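Local atomic coordinates of pyrethroid hydrolase (Sphingobium faniae, PDB entry 5Y5R), a protein that hydrolyses the ester bond of pyrethroid insecticides such as cypermethrin and permethrin, and belongs to the alpha/beta hydrolase superfamily. Residues G109-T114 with G180-M185; D53-T58 with I84-Q89; R194-A199 with Q212-F217. All blocks are in the same frame, centred on the assembly; numbering follows the deposited sequence.

Contact 1: G109-T114 with G180-M185; sequences GVTPET and GTPNPM
Two loops running in roughly opposed directions are joined here by their backbones. The amide G109 N donates to N183 O at 2.7 Å, arriving in the carbonyl plane on a lone pair. The return bond, N183 N to V110 O, is longer at 3.2 Å and meets its acceptor from above the carbonyl plane; V110 O also accepts from T106 OG1. G109 adopts a positive phi of 88°, where a CB would press on the preceding carbonyl oxygen, so glycine suits this backbone conformation. T111 follows, packing on the 180-182 backbone. T111 CB lies 3.8 Å from T181 O, and chi1 of 62° sets OG1 between the backbone N and carbonyl carbon, leaving CG2 to do the touching. T111 CG2 rests against that backbone, 3.5 Å from G180 O, and brushes the P182 ring at P182 CG (3.9 Å). N183 turns back on its own chain, N183 OD1 accepting from M185 N at 2.8 Å in an Asx turn while ND2 donates to T106 O. Both loops pack on helix 80-90: P112 on A82, N183 on S85 and P184 on W86.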
ATOM      1  N   GLY A 109      10.008 -13.864  -3.851  1.00 24.64           N
ATOM      2  CA  GLY A 109      10.385 -14.877  -2.885  1.00 22.15           C
ATOM      3  C   GLY A 109      10.654 -14.367  -1.492  1.00 20.69           C
ATOM      4  O   GLY A 109      10.984 -15.170  -0.603  1.00 22.63           O
ATOM      5  N   VAL A 110      10.542 -13.064  -1.271  1.00 20.00           N
ATOM      6  CA  VAL A 110      10.810 -12.437   0.015  1.00 19.91           C
ATOM      7  C   VAL A 110       9.485 -12.008   0.613  1.00 22.86           C
ATOM      8  O   VAL A 110       8.625 -11.473  -0.098  1.00 15.43           O
ATOM      9  CB  VAL A 110      11.765 -11.242  -0.123  1.00 21.20           C
ATOM     10  CG1 VAL A 110      12.177 -10.710   1.258  1.00 17.83           C
ATOM     11  CG2 VAL A 110      12.976 -11.690  -0.869  1.00 20.97           C
ATOM     12  N   THR A 111       9.302 -12.286   1.886  1.00 15.75           N
ATOM     13  CA  THR A 111       8.049 -11.849   2.484  1.00 20.11           C
ATOM     14  C   THR A 111       8.224 -10.491   3.126  1.00 16.68           C
ATOM     15  O   THR A 111       9.339 -10.096   3.484  1.00 17.23           O
ATOM     16  CB  THR A 111       7.585 -12.848   3.540  1.00 19.92           C
ATOM     17  OG1 THR A 111       8.578 -12.888   4.555  1.00 19.96           O
ATOM     18  CG2 THR A 111       7.464 -14.211   2.933  1.00 20.00           C
ATOM     19  N   PRO A 112       7.128  -9.759   3.312  1.00 24.69           N
ATOM     20  CA  PRO A 112       7.216  -8.466   4.003  1.00 20.07           C
ATOM     21  C   PRO A 112       7.833  -8.547   5.381  1.00 22.49           C
ATOM     22  O   PRO A 112       8.428  -7.553   5.824  1.00 20.98           O
ATOM     23  CB  PRO A 112       5.751  -8.019   4.064  1.00 18.59           C
ATOM     24  CG  PRO A 112       5.128  -8.678   2.896  1.00 16.83           C
ATOM     25  CD  PRO A 112       5.785  -9.980   2.733  1.00 17.18           C
ATOM     26  N   GLU A 113       7.710  -9.683   6.088  1.00 25.09           N
ATOM     27  CA  GLU A 113       8.233  -9.711   7.455  1.00 26.31           C
ATOM     28  C   GLU A 113       9.740  -9.450   7.483  1.00 21.72           C
ATOM     29  O   GLU A 113      10.243  -8.924   8.481  1.00 23.35           O
ATOM     30  CB  GLU A 113       7.907 -11.036   8.180  1.00 25.33           C
ATOM     31  CG  GLU A 113       7.521 -12.221   7.345  1.00 23.27           C
ATOM     32  CD  GLU A 113       7.061 -13.407   8.172  1.00 35.13           C
ATOM     33  OE1 GLU A 113       7.306 -13.412   9.401  1.00 35.11           O
ATOM     34  OE2 GLU A 113       6.485 -14.356   7.588  1.00 35.58           O
ATOM     35  N   THR A 114      10.462  -9.716   6.372  1.00 25.80           N
ATOM     36  CA  THR A 114      11.895  -9.409   6.296  1.00 20.86           C
ATOM     37  C   THR A 114      12.207  -7.977   6.694  1.00 21.55           C
ATOM     38  O   THR A 114      13.180  -7.719   7.407  1.00 22.87           O
ATOM     39  CB  THR A 114      12.444  -9.638   4.871  1.00 22.11           C
ATOM     40  OG1 THR A 114      12.382 -11.026   4.518  1.00 30.33           O
ATOM     41  CG2 THR A 114      13.885  -9.107   4.719  1.00 23.12           C
ATOM     42  N   GLY A 180       2.999 -12.566   5.694  1.00 23.21           N
ATOM     43  CA  GLY A 180       3.739 -13.799   5.619  1.00 26.57           C
ATOM     44  C   GLY A 180       3.816 -14.404   4.240  1.00 23.26           C
ATOM     45  O   GLY A 180       4.430 -15.459   4.083  1.00 24.25           O
ATOM     46  N   THR A 181       3.267 -13.704   3.207  1.00 22.11           N
ATOM     47  CA  THR A 181       3.216 -14.287   1.874  1.00 23.07           C
ATOM     48  C   THR A 181       4.373 -13.794   1.013  1.00 23.23           C
ATOM     49  O   THR A 181       4.692 -12.596   1.027  1.00 23.56           O
ATOM     50  CB  THR A 181       1.877 -13.974   1.211  1.00 25.16           C
ATOM     51  OG1 THR A 181       0.898 -14.910   1.713  1.00 26.94           O
ATOM     52  CG2 THR A 181       1.978 -14.069  -0.318  1.00 24.99           C
ATOM     53  N   PRO A 182       5.117 -14.696   0.385  1.00 17.43           N
ATOM     54  CA  PRO A 182       6.244 -14.262  -0.437  1.00 22.95           C
ATOM     55  C   PRO A 182       5.733 -13.625  -1.719  1.00 25.89           C
ATOM     56  O   PRO A 182       4.655 -13.973  -2.217  1.00 23.57           O
ATOM     57  CB  PRO A 182       6.989 -15.571  -0.747  1.00 25.60           C
ATOM     58  CG  PRO A 182       6.358 -16.636   0.082  1.00 26.21           C
ATOM     59  CD  PRO A 182       4.948 -16.155   0.337  1.00 18.79           C
ATOM     60  N   ASN A 183       6.533 -12.704  -2.258  1.00 26.57           N
ATOM     61  CA  ASN A 183       6.230 -12.101  -3.555  1.00 27.64           C
ATOM     62  C   ASN A 183       6.396 -13.129  -4.659  1.00 23.73           C
ATOM     63  O   ASN A 183       7.489 -13.671  -4.816  1.00 24.67           O
ATOM     64  CB  ASN A 183       7.109 -10.890  -3.828  1.00 25.86           C
ATOM     65  CG  ASN A 183       6.774 -10.221  -5.158  1.00 27.01           C
ATOM     66  OD1 ASN A 183       5.840 -10.621  -5.848  1.00 31.24           O
ATOM     67  ND2 ASN A 183       7.491  -9.169  -5.485  1.00 26.58           N
ATOM     68  N   PRO A 184       5.342 -13.469  -5.392  1.00 24.16           N
ATOM     69  CA  PRO A 184       5.458 -14.435  -6.488  1.00 26.93           C
ATOM     70  C   PRO A 184       5.784 -13.824  -7.844  1.00 27.91           C
ATOM     71  O   PRO A 184       5.732 -14.543  -8.847  1.00 30.44           O
ATOM     72  CB  PRO A 184       4.063 -15.058  -6.506  1.00 20.13           C
ATOM     73  CG  PRO A 184       3.174 -13.884  -6.179  1.00 28.97           C
ATOM     74  CD  PRO A 184       3.963 -13.005  -5.221  1.00 21.70           C
HETATM   75  N   MSE A 185       6.106 -12.540  -7.915  1.00 25.89           N
HETATM   76  CA  MSE A 185       6.353 -11.928  -9.216  1.00 28.00           C
HETATM   77  C   MSE A 185       7.469 -12.616  -9.969  1.00 30.69           C
HETATM   78  O   MSE A 185       8.581 -12.758  -9.456  1.00 27.97           O
HETATM   79  CB  MSE A 185       6.684 -10.456  -9.061  1.00 24.10           C
HETATM   80  CG  MSE A 185       5.470  -9.597  -8.922  1.00 27.30           C
HETATM   81 SE   MSE A 185       6.031  -7.839  -8.470  1.00 43.72          SE
HETATM   82  CE  MSE A 185       6.736  -7.401 -10.245  1.00 26.84           C
TER

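Contact 2: D53-T58 with I84-Q89; sequences DMEHYT and ISWLAQ
The indole of W86 is the flat group on which this contact is built. Over one face of it lie M54 CB and the backbone N of E55, each offset toward the rim, and the ring also stacks with H90 one turn further along its own helix. T58 OG1 meets W86 CE3 obliquely at 3.5 Å. This is helix-to-helix packing in the alpha/beta hydrolase fold: the short helix 54-57 leans on helix 80-90, which follows strand 71-77 and a GxSxG sequence consistent with a nucleophile elbow. With CG of W86 anti to the backbone N (chi1 -165°), the ring reaches out to the short helix. M54 CB stands 3.6 Å from the centroid of the five-membered ring of W86, 14° off its normal, a CH-pi contact that is off-centre for the indole as a whole. The selenomethionine chain bends at chi2 and chi3, so that M54 CE curls back to W86 CB at 3.9 Å; a long, flexible chain can wrap past a tryptophan. At the six-membered ring the backbone does the packing, E55 CA sitting 3.4 Å from W86 CH2, while E55 CB touches the same carbon before the carboxylate leads off toward R59 in a long, weak ion pair. L87 approaches T58 tip to tip, its CG 3.9 Å from T58 CB, and packs on L74 of strand 71-77. At the helix start, D53 is the N-cap, its OD1 accepting from H56 N at 3.2 Å. The C-terminal end of helix 54-57 is tied by T58, whose chi1 of 50° turns the hydroxyl back along the helix. M54 O therefore receives two bonds from one residue, T58 N at 2.8 Å and T58 OG1 at 2.5 Å.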
ATOM      1  N   ASP A  53      -6.410 -16.443   2.028  1.00 27.38           N
ATOM      2  CA  ASP A  53      -5.078 -16.328   1.445  1.00 20.44           C
ATOM      3  C   ASP A  53      -5.079 -15.068   0.579  1.00 24.57           C
ATOM      4  O   ASP A  53      -6.040 -14.291   0.592  1.00 24.35           O
ATOM      5  CB  ASP A  53      -4.683 -17.618   0.703  1.00 25.11           C
ATOM      6  CG  ASP A  53      -5.606 -17.956  -0.457  1.00 28.53           C
ATOM      7  OD1 ASP A  53      -6.474 -17.135  -0.809  1.00 25.10           O
ATOM      8  OD2 ASP A  53      -5.453 -19.061  -1.034  1.00 33.46           O
HETATM    9  N   MSE A  54      -3.993 -14.836  -0.146  1.00 23.65           N
HETATM   10  CA  MSE A  54      -3.858 -13.566  -0.847  1.00 24.34           C
HETATM   11  C   MSE A  54      -4.805 -13.433  -2.019  1.00 20.19           C
HETATM   12  O   MSE A  54      -5.281 -12.341  -2.296  1.00 25.19           O
HETATM   13  CB  MSE A  54      -2.424 -13.368  -1.323  1.00 26.10           C
HETATM   14  CG  MSE A  54      -1.490 -12.990  -0.171  1.00 25.84           C
HETATM   15 SE   MSE A  54      -1.882 -11.230   0.560  1.00 35.79          SE
HETATM   16  CE  MSE A  54      -0.954 -10.110  -0.816  1.00 24.30           C
ATOM     17  N   GLU A  55      -5.028 -14.537  -2.731  1.00 24.17           N
ATOM     18  CA  GLU A  55      -6.004 -14.521  -3.809  1.00 28.37           C
ATOM     19  C   GLU A  55      -7.338 -14.039  -3.280  1.00 26.84           C
ATOM     20  O   GLU A  55      -8.036 -13.262  -3.941  1.00 25.91           O
ATOM     21  CB  GLU A  55      -6.165 -15.924  -4.419  1.00 27.21           C
ATOM     22  CG  GLU A  55      -7.143 -15.972  -5.626  1.00 29.05           C
ATOM     23  CD  GLU A  55      -8.622 -15.893  -5.227  1.00 39.84           C
ATOM     24  OE1 GLU A  55      -8.941 -16.315  -4.092  1.00 39.07           O
ATOM     25  OE2 GLU A  55      -9.448 -15.331  -6.008  1.00 39.89           O
ATOM     26  N   HIS A  56      -7.687 -14.480  -2.065  1.00 28.18           N
ATOM     27  CA  HIS A  56      -8.910 -14.045  -1.400  1.00 29.01           C
ATOM     28  C   HIS A  56      -8.818 -12.596  -0.952  1.00 28.10           C
ATOM     29  O   HIS A  56      -9.768 -11.825  -1.124  1.00 22.24           O
ATOM     30  CB  HIS A  56      -9.182 -14.933  -0.189  1.00 27.26           C
ATOM     31  CG  HIS A  56     -10.484 -14.641   0.483  1.00 26.38           C
ATOM     32  ND1 HIS A  56     -10.702 -14.904   1.818  1.00 31.35           N
ATOM     33  CD2 HIS A  56     -11.638 -14.119   0.005  1.00 26.93           C
ATOM     34  CE1 HIS A  56     -11.934 -14.551   2.138  1.00 26.31           C
ATOM     35  NE2 HIS A  56     -12.524 -14.072   1.054  1.00 29.58           N
ATOM     36  N   TYR A  57      -7.698 -12.238  -0.302  1.00 22.42           N
ATOM     37  CA  TYR A  57      -7.496 -10.875   0.193  1.00 20.74           C
ATOM     38  C   TYR A  57      -7.602  -9.855  -0.941  1.00 19.64           C
ATOM     39  O   TYR A  57      -8.201  -8.791  -0.767  1.00 21.83           O
ATOM     40  CB  TYR A  57      -6.114 -10.769   0.876  1.00 16.70           C
ATOM     41  CG  TYR A  57      -5.890  -9.549   1.760  1.00 18.02           C
ATOM     42  CD1 TYR A  57      -6.744  -9.274   2.824  1.00 15.59           C
ATOM     43  CD2 TYR A  57      -4.782  -8.712   1.587  1.00 21.51           C
ATOM     44  CE1 TYR A  57      -6.555  -8.186   3.624  1.00 13.25           C
ATOM     45  CE2 TYR A  57      -4.586  -7.605   2.423  1.00 17.24           C
ATOM     46  CZ  TYR A  57      -5.481  -7.346   3.417  1.00 17.59           C
ATOM     47  OH  TYR A  57      -5.278  -6.274   4.268  1.00 17.72           O
ATOM     48  N   THR A  58      -7.027 -10.164  -2.105  1.00 21.20           N
ATOM     49  CA  THR A  58      -6.902  -9.193  -3.184  1.00 23.91           C
ATOM     50  C   THR A  58      -8.051  -9.281  -4.183  1.00 27.04           C
ATOM     51  O   THR A  58      -8.029  -8.589  -5.214  1.00 22.60           O
ATOM     52  CB  THR A  58      -5.568  -9.381  -3.917  1.00 23.52           C
ATOM     53  OG1 THR A  58      -5.358 -10.757  -4.275  1.00 25.17           O
ATOM     54  CG2 THR A  58      -4.431  -8.987  -2.993  1.00 19.94           C
ATOM     55  N   ILE A  84      -0.170  -5.384  -4.388  1.00 19.57           N
ATOM     56  CA  ILE A  84      -0.004  -5.011  -5.797  1.00 23.52           C
ATOM     57  C   ILE A  84       1.037  -5.894  -6.457  1.00 21.58           C
ATOM     58  O   ILE A  84       0.988  -6.103  -7.669  1.00 18.70           O
ATOM     59  CB  ILE A  84       0.344  -3.518  -6.007  1.00 19.03           C
ATOM     60  CG1 ILE A  84       1.832  -3.255  -5.774  1.00 18.92           C
ATOM     61  CG2 ILE A  84      -0.527  -2.612  -5.169  1.00 15.35           C
ATOM     62  CD1 ILE A  84       2.259  -1.878  -6.235  1.00 19.33           C
ATOM     63  N   SER A  85       2.045  -6.356  -5.699  1.00 20.62           N
ATOM     64  CA  SER A  85       2.976  -7.341  -6.233  1.00 21.58           C
ATOM     65  C   SER A  85       2.275  -8.676  -6.505  1.00 21.57           C
ATOM     66  O   SER A  85       2.527  -9.345  -7.515  1.00 20.37           O
ATOM     67  CB  SER A  85       4.137  -7.518  -5.252  1.00 19.61           C
ATOM     68  OG  SER A  85       4.850  -6.306  -5.066  1.00 17.16           O
ATOM     69  N   TRP A  86       1.435  -9.125  -5.577  1.00 23.36           N
ATOM     70  CA  TRP A  86       0.730 -10.375  -5.811  1.00 23.68           C
ATOM     71  C   TRP A  86      -0.194 -10.254  -7.020  1.00 22.83           C
ATOM     72  O   TRP A  86      -0.188 -11.111  -7.908  1.00 27.54           O
ATOM     73  CB  TRP A  86      -0.035 -10.775  -4.551  1.00 23.47           C
ATOM     74  CG  TRP A  86      -0.497 -12.186  -4.576  1.00 23.81           C
ATOM     75  CD1 TRP A  86       0.081 -13.252  -3.963  1.00 24.78           C
ATOM     76  CD2 TRP A  86      -1.664 -12.685  -5.240  1.00 28.26           C
ATOM     77  NE1 TRP A  86      -0.646 -14.393  -4.208  1.00 26.38           N
ATOM     78  CE2 TRP A  86      -1.721 -14.066  -4.998  1.00 25.51           C
ATOM     79  CE3 TRP A  86      -2.661 -12.097  -6.025  1.00 31.49           C
ATOM     80  CZ2 TRP A  86      -2.735 -14.866  -5.510  1.00 29.99           C
ATOM     81  CZ3 TRP A  86      -3.679 -12.900  -6.528  1.00 23.82           C
ATOM     82  CH2 TRP A  86      -3.698 -14.264  -6.270  1.00 24.64           C
ATOM     83  N   LEU A  87      -0.949  -9.163  -7.090  1.00 22.67           N
ATOM     84  CA  LEU A  87      -1.859  -8.930  -8.210  1.00 21.12           C
ATOM     85  C   LEU A  87      -1.121  -8.789  -9.535  1.00 22.69           C
ATOM     86  O   LEU A  87      -1.564  -9.317 -10.560  1.00 27.61           O
ATOM     87  CB  LEU A  87      -2.660  -7.667  -7.948  1.00 22.39           C
ATOM     88  CG  LEU A  87      -3.828  -7.797  -6.969  1.00 20.89           C
ATOM     89  CD1 LEU A  87      -4.168  -6.435  -6.366  1.00 19.77           C
ATOM     90  CD2 LEU A  87      -4.988  -8.358  -7.701  1.00 18.44           C
ATOM     91  N   ALA A  88       0.037  -8.135  -9.525  1.00 25.14           N
ATOM     92  CA  ALA A  88       0.740  -7.921 -10.780  1.00 28.77           C
ATOM     93  C   ALA A  88       1.077  -9.256 -11.408  1.00 28.20           C
ATOM     94  O   ALA A  88       0.900  -9.448 -12.617  1.00 28.30           O
ATOM     95  CB  ALA A  88       2.008  -7.095 -10.541  1.00 23.88           C
ATOM     96  N   GLN A  89       1.434 -10.228 -10.565  1.00 28.02           N
ATOM     97  CA  GLN A  89       1.856 -11.530 -11.046  1.00 25.68           C
ATOM     98  C   GLN A  89       0.701 -12.303 -11.654  1.00 27.73           C
ATOM     99  O   GLN A  89       0.895 -13.031 -12.633  1.00 29.08           O
ATOM    100  CB  GLN A  89       2.528 -12.306  -9.903  1.00 26.75           C
ATOM    101  CG  GLN A  89       2.789 -13.786 -10.151  1.00 26.77           C
ATOM    102  CD  GLN A  89       3.654 -13.992 -11.366  1.00 26.09           C
ATOM    103  OE1 GLN A  89       4.459 -13.138 -11.696  1.00 23.36           O
ATOM    104  NE2 GLN A  89       3.537 -15.151 -11.999  1.00 26.71           N
TER

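Contact 3: R194-A199 with Q212-F217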
ATOM      1  N   ARG A 194       7.789   0.200 -12.636  1.00 26.06           N
ATOM      2  CA  ARG A 194       7.645   0.308 -11.190  1.00 24.31           C
ATOM      3  C   ARG A 194       8.078   1.696 -10.749  1.00 21.42           C
ATOM      4  O   ARG A 194       9.041   2.265 -11.289  1.00 16.23           O
ATOM      5  CB  ARG A 194       8.500  -0.755 -10.464  1.00 19.08           C
ATOM      6  CG  ARG A 194       8.117  -2.192 -10.738  1.00 22.19           C
ATOM      7  CD  ARG A 194       9.140  -3.159 -10.104  1.00 26.96           C
ATOM      8  NE  ARG A 194      10.474  -3.066 -10.707  1.00 26.45           N
ATOM      9  CZ  ARG A 194      10.872  -3.830 -11.719  1.00 23.86           C
ATOM     10  NH1 ARG A 194      10.033  -4.728 -12.219  1.00 25.25           N
ATOM     11  NH2 ARG A 194      12.098  -3.704 -12.232  1.00 25.51           N
ATOM     12  N   LEU A 195       7.308   2.275  -9.841  1.00 18.80           N
ATOM     13  CA  LEU A 195       7.639   3.558  -9.234  1.00 19.56           C
ATOM     14  C   LEU A 195       7.509   3.446  -7.722  1.00 19.52           C
ATOM     15  O   LEU A 195       6.499   2.925  -7.216  1.00 18.35           O
ATOM     16  CB  LEU A 195       6.736   4.668  -9.791  1.00 21.93           C
ATOM     17  CG  LEU A 195       6.660   5.994  -9.048  1.00 16.83           C
ATOM     18  CD1 LEU A 195       8.011   6.675  -9.110  1.00 23.71           C
ATOM     19  CD2 LEU A 195       5.585   6.867  -9.700  1.00 22.00           C
ATOM     20  N   TYR A 196       8.532   3.920  -7.008  1.00 16.02           N
ATOM     21  CA  TYR A 196       8.499   4.067  -5.561  1.00 20.42           C
ATOM     22  C   TYR A 196       8.380   5.548  -5.213  1.00 19.43           C
ATOM     23  O   TYR A 196       9.235   6.349  -5.590  1.00 20.48           O
ATOM     24  CB  TYR A 196       9.754   3.482  -4.903  1.00 19.63           C
ATOM     25  CG  TYR A 196       9.543   3.120  -3.440  1.00 21.66           C
ATOM     26  CD1 TYR A 196       9.626   4.072  -2.441  1.00 16.89           C
ATOM     27  CD2 TYR A 196       9.224   1.825  -3.078  1.00 20.23           C
ATOM     28  CE1 TYR A 196       9.417   3.724  -1.101  1.00 23.67           C
ATOM     29  CE2 TYR A 196       9.012   1.475  -1.758  1.00 19.68           C
ATOM     30  CZ  TYR A 196       9.104   2.415  -0.780  1.00 18.94           C
ATOM     31  OH  TYR A 196       8.871   2.022   0.520  1.00 23.11           O
ATOM     32  N   ILE A 197       7.337   5.905  -4.477  1.00 20.37           N
ATOM     33  CA  ILE A 197       7.186   7.253  -3.934  1.00 16.45           C
ATOM     34  C   ILE A 197       7.579   7.178  -2.473  1.00 22.44           C
ATOM     35  O   ILE A 197       6.842   6.597  -1.667  1.00 19.02           O
ATOM     36  CB  ILE A 197       5.753   7.792  -4.090  1.00 16.81           C
ATOM     37  CG1 ILE A 197       5.309   7.740  -5.550  1.00 21.95           C
ATOM     38  CG2 ILE A 197       5.662   9.218  -3.533  1.00 13.22           C
ATOM     39  CD1 ILE A 197       3.976   8.417  -5.810  1.00 20.28           C
ATOM     40  N   GLU A 198       8.752   7.732  -2.144  1.00 19.09           N
ATOM     41  CA  GLU A 198       9.240   7.756  -0.779  1.00 19.88           C
ATOM     42  C   GLU A 198       8.549   8.876  -0.030  1.00 21.34           C
ATOM     43  O   GLU A 198       8.310   9.956  -0.579  1.00 16.44           O
ATOM     44  CB  GLU A 198      10.758   8.024  -0.698  1.00 18.43           C
ATOM     45  CG  GLU A 198      11.668   7.286  -1.625  1.00 21.66           C
ATOM     46  CD  GLU A 198      13.122   7.817  -1.539  1.00 20.29           C
ATOM     47  OE1 GLU A 198      13.330   9.050  -1.493  1.00 23.53           O
ATOM     48  OE2 GLU A 198      14.053   7.007  -1.512  1.00 25.37           O
ATOM     49  N   ALA A 199       8.288   8.630   1.243  1.00 20.40           N
ATOM     50  CA  ALA A 199       7.868   9.639   2.214  1.00 18.55           C
ATOM     51  C   ALA A 199       9.086   9.913   3.093  1.00 21.12           C
ATOM     52  O   ALA A 199       9.463   9.058   3.902  1.00 14.54           O
ATOM     53  CB  ALA A 199       6.675   9.140   3.023  1.00 18.16           C
ATOM     54  N   GLN A 212      16.351   0.777   1.249  1.00 20.48           N
ATOM     55  CA  GLN A 212      16.932  -0.558   1.253  1.00 20.22           C
ATOM     56  C   GLN A 212      16.082  -1.510   0.434  1.00 20.37           C
ATOM     57  O   GLN A 212      16.601  -2.358  -0.304  1.00 21.53           O
ATOM     58  CB  GLN A 212      17.083  -1.032   2.707  1.00 16.24           C
ATOM     59  CG  GLN A 212      17.870  -2.312   2.884  1.00 22.10           C
ATOM     60  CD  GLN A 212      19.339  -2.098   2.598  1.00 29.51           C
ATOM     61  OE1 GLN A 212      19.911  -1.074   2.982  1.00 27.76           O
ATOM     62  NE2 GLN A 212      19.958  -3.060   1.932  1.00 24.01           N
HETATM   63  N   MSE A 213      14.767  -1.357   0.509  1.00 21.87           N
HETATM   64  CA  MSE A 213      13.883  -2.168  -0.299  1.00 19.89           C
HETATM   65  C   MSE A 213      14.053  -1.892  -1.794  1.00 21.66           C
HETATM   66  O   MSE A 213      14.135  -2.826  -2.592  1.00 21.66           O
HETATM   67  CB  MSE A 213      12.437  -1.948   0.149  1.00 17.15           C
HETATM   68  CG  MSE A 213      12.207  -2.641   1.476  1.00 20.07           C
HETATM   69 SE   MSE A 213      10.370  -2.554   2.130  0.71 32.24          SE
HETATM   70  CE  MSE A 213      10.207  -0.661   2.391  1.00 13.33           C
ATOM     71  N   GLN A 214      14.101  -0.615  -2.178  1.00 21.16           N
ATOM     72  CA  GLN A 214      14.422  -0.306  -3.577  1.00 26.48           C
ATOM     73  C   GLN A 214      15.738  -0.950  -3.982  1.00 21.00           C
ATOM     74  O   GLN A 214      15.828  -1.596  -5.032  1.00 21.85           O
ATOM     75  CB  GLN A 214      14.492   1.207  -3.795  1.00 23.62           C
ATOM     76  CG  GLN A 214      13.201   1.890  -3.529  1.00 21.60           C
ATOM     77  CD  GLN A 214      13.350   3.380  -3.429  1.00 24.77           C
ATOM     78  OE1 GLN A 214      13.656   4.070  -4.412  1.00 28.95           O
ATOM     79  NE2 GLN A 214      13.145   3.893  -2.241  1.00 19.06           N
ATOM     80  N   LYS A 215      16.739  -0.858  -3.112  1.00 23.89           N
ATOM     81  CA  LYS A 215      18.073  -1.350  -3.432  1.00 27.97           C
ATOM     82  C   LYS A 215      18.081  -2.858  -3.685  1.00 34.88           C
ATOM     83  O   LYS A 215      18.854  -3.343  -4.525  1.00 29.28           O
ATOM     84  CB  LYS A 215      19.037  -0.972  -2.305  1.00 30.36           C
ATOM     85  CG  LYS A 215      20.435  -1.479  -2.495  1.00 32.47           C
ATOM     86  CD  LYS A 215      21.406  -0.965  -1.450  1.00 36.23           C
ATOM     87  CE  LYS A 215      22.805  -0.867  -2.078  1.00 38.61           C
ATOM     88  NZ  LYS A 215      23.367  -2.213  -2.376  1.00 42.91           N
ATOM     89  N   GLU A 216      17.277  -3.630  -2.926  1.00 28.58           N
ATOM     90  CA  GLU A 216      17.311  -5.089  -3.025  1.00 28.21           C
ATOM     91  C   GLU A 216      16.330  -5.663  -4.048  1.00 25.19           C
ATOM     92  O   GLU A 216      16.393  -6.865  -4.328  1.00 30.07           O
ATOM     93  CB  GLU A 216      17.043  -5.712  -1.645  1.00 28.06           C
ATOM     94  CG  GLU A 216      18.183  -5.464  -0.652  1.00 21.95           C
ATOM     95  CD  GLU A 216      18.014  -6.124   0.713  1.00 25.86           C
ATOM     96  OE1 GLU A 216      18.653  -5.635   1.668  1.00 28.11           O
ATOM     97  OE2 GLU A 216      17.199  -7.053   0.890  1.00 26.20           O
ATOM     98  N   PHE A 217      15.439  -4.843  -4.642  1.00 21.90           N
ATOM     99  CA  PHE A 217      14.556  -5.375  -5.677  1.00 28.21           C
ATOM    100  C   PHE A 217      15.321  -5.501  -6.991  1.00 26.85           C
ATOM    101  O   PHE A 217      16.057  -4.587  -7.366  1.00 26.48           O
ATOM    102  CB  PHE A 217      13.332  -4.471  -5.892  1.00 21.58           C
ATOM    103  CG  PHE A 217      12.250  -5.100  -6.748  1.00 27.32           C
ATOM    104  CD1 PHE A 217      11.236  -5.876  -6.188  1.00 23.08           C
ATOM    105  CD2 PHE A 217      12.249  -4.928  -8.107  1.00 21.14           C
ATOM    106  CE1 PHE A 217      10.258  -6.436  -6.994  1.00 26.04           C
ATOM    107  CE2 PHE A 217      11.286  -5.501  -8.903  1.00 27.57           C
ATOM    108  CZ  PHE A 217      10.277  -6.245  -8.348  1.00 27.12           C
TER
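E198 OE2 is gripped twice: by a salt bridge from R211 NE, and by a weak but fairly straight hydrogen bond from Q214 NE2 at 3.3 Å. The second carboxylate oxygen, OE1, is taken by S225 OG, so this buried acid has partners at both tips, and the arginine would be expected to help keep it ionised. Q214 NE2 also bonds weakly to Q210 O. The extended Q214 chain crosses the ring of Y196 at about a right angle, its amide stacked over one face with the planes 8° apart; NE2 lies 3.5 Å from Y196 CD1, and CG makes a CH-pi contact 4.2 Å from the ring centroid. Glutamine suits this place because its flat amide can stack on the ring while NE2 reaches E198 OE2. Y196 OH donates to the carbonyl A103 O and touches the selenomethionine methyl, M213 CE, at 3.5 Å. At the start of the strand, F217 meets R194 tip to tip, CE2 lying 3.1 Å from R194 NE over one face of the guanidinium, whose NH1 and NH2 hold L190 O and P220 O. The axes of segments 194-199 and 212-216 run nearly antiparallel with a closest approach of 10.6 Å, as in the beta-alpha-beta crossover of strand 194-199, helix 207-216 and strand 222-226; shortly after the first strand comes D202, probably the acid of the charge relay.

Contacts 2 and 3 are buried packing of secondary structure, whereas contact 1 is partly exposed and joins loop to loop. Their chemistry differs accordingly: backbone hydrogen bonds in contact 1, none across contact 2, where aromatic and aliphatic surfaces meet, and in contact 3 amide-on-ring stacking, a guanidinium against a phenyl ring and one weak hydrogen bond to a carboxylate. Contact 1 touches both others. Its 180-185 loop packs on helix 80-90 of contact 2, N183 OD1 lying 3.6 Å from S85 CB, and more loosely on contact 3, where M185 CE is 4.2 Å from F217 CZ. Contacts 2 and 3 do not touch and involve different helices: 54-57 and 80-90 in contact 2, 207-216 in contact 3.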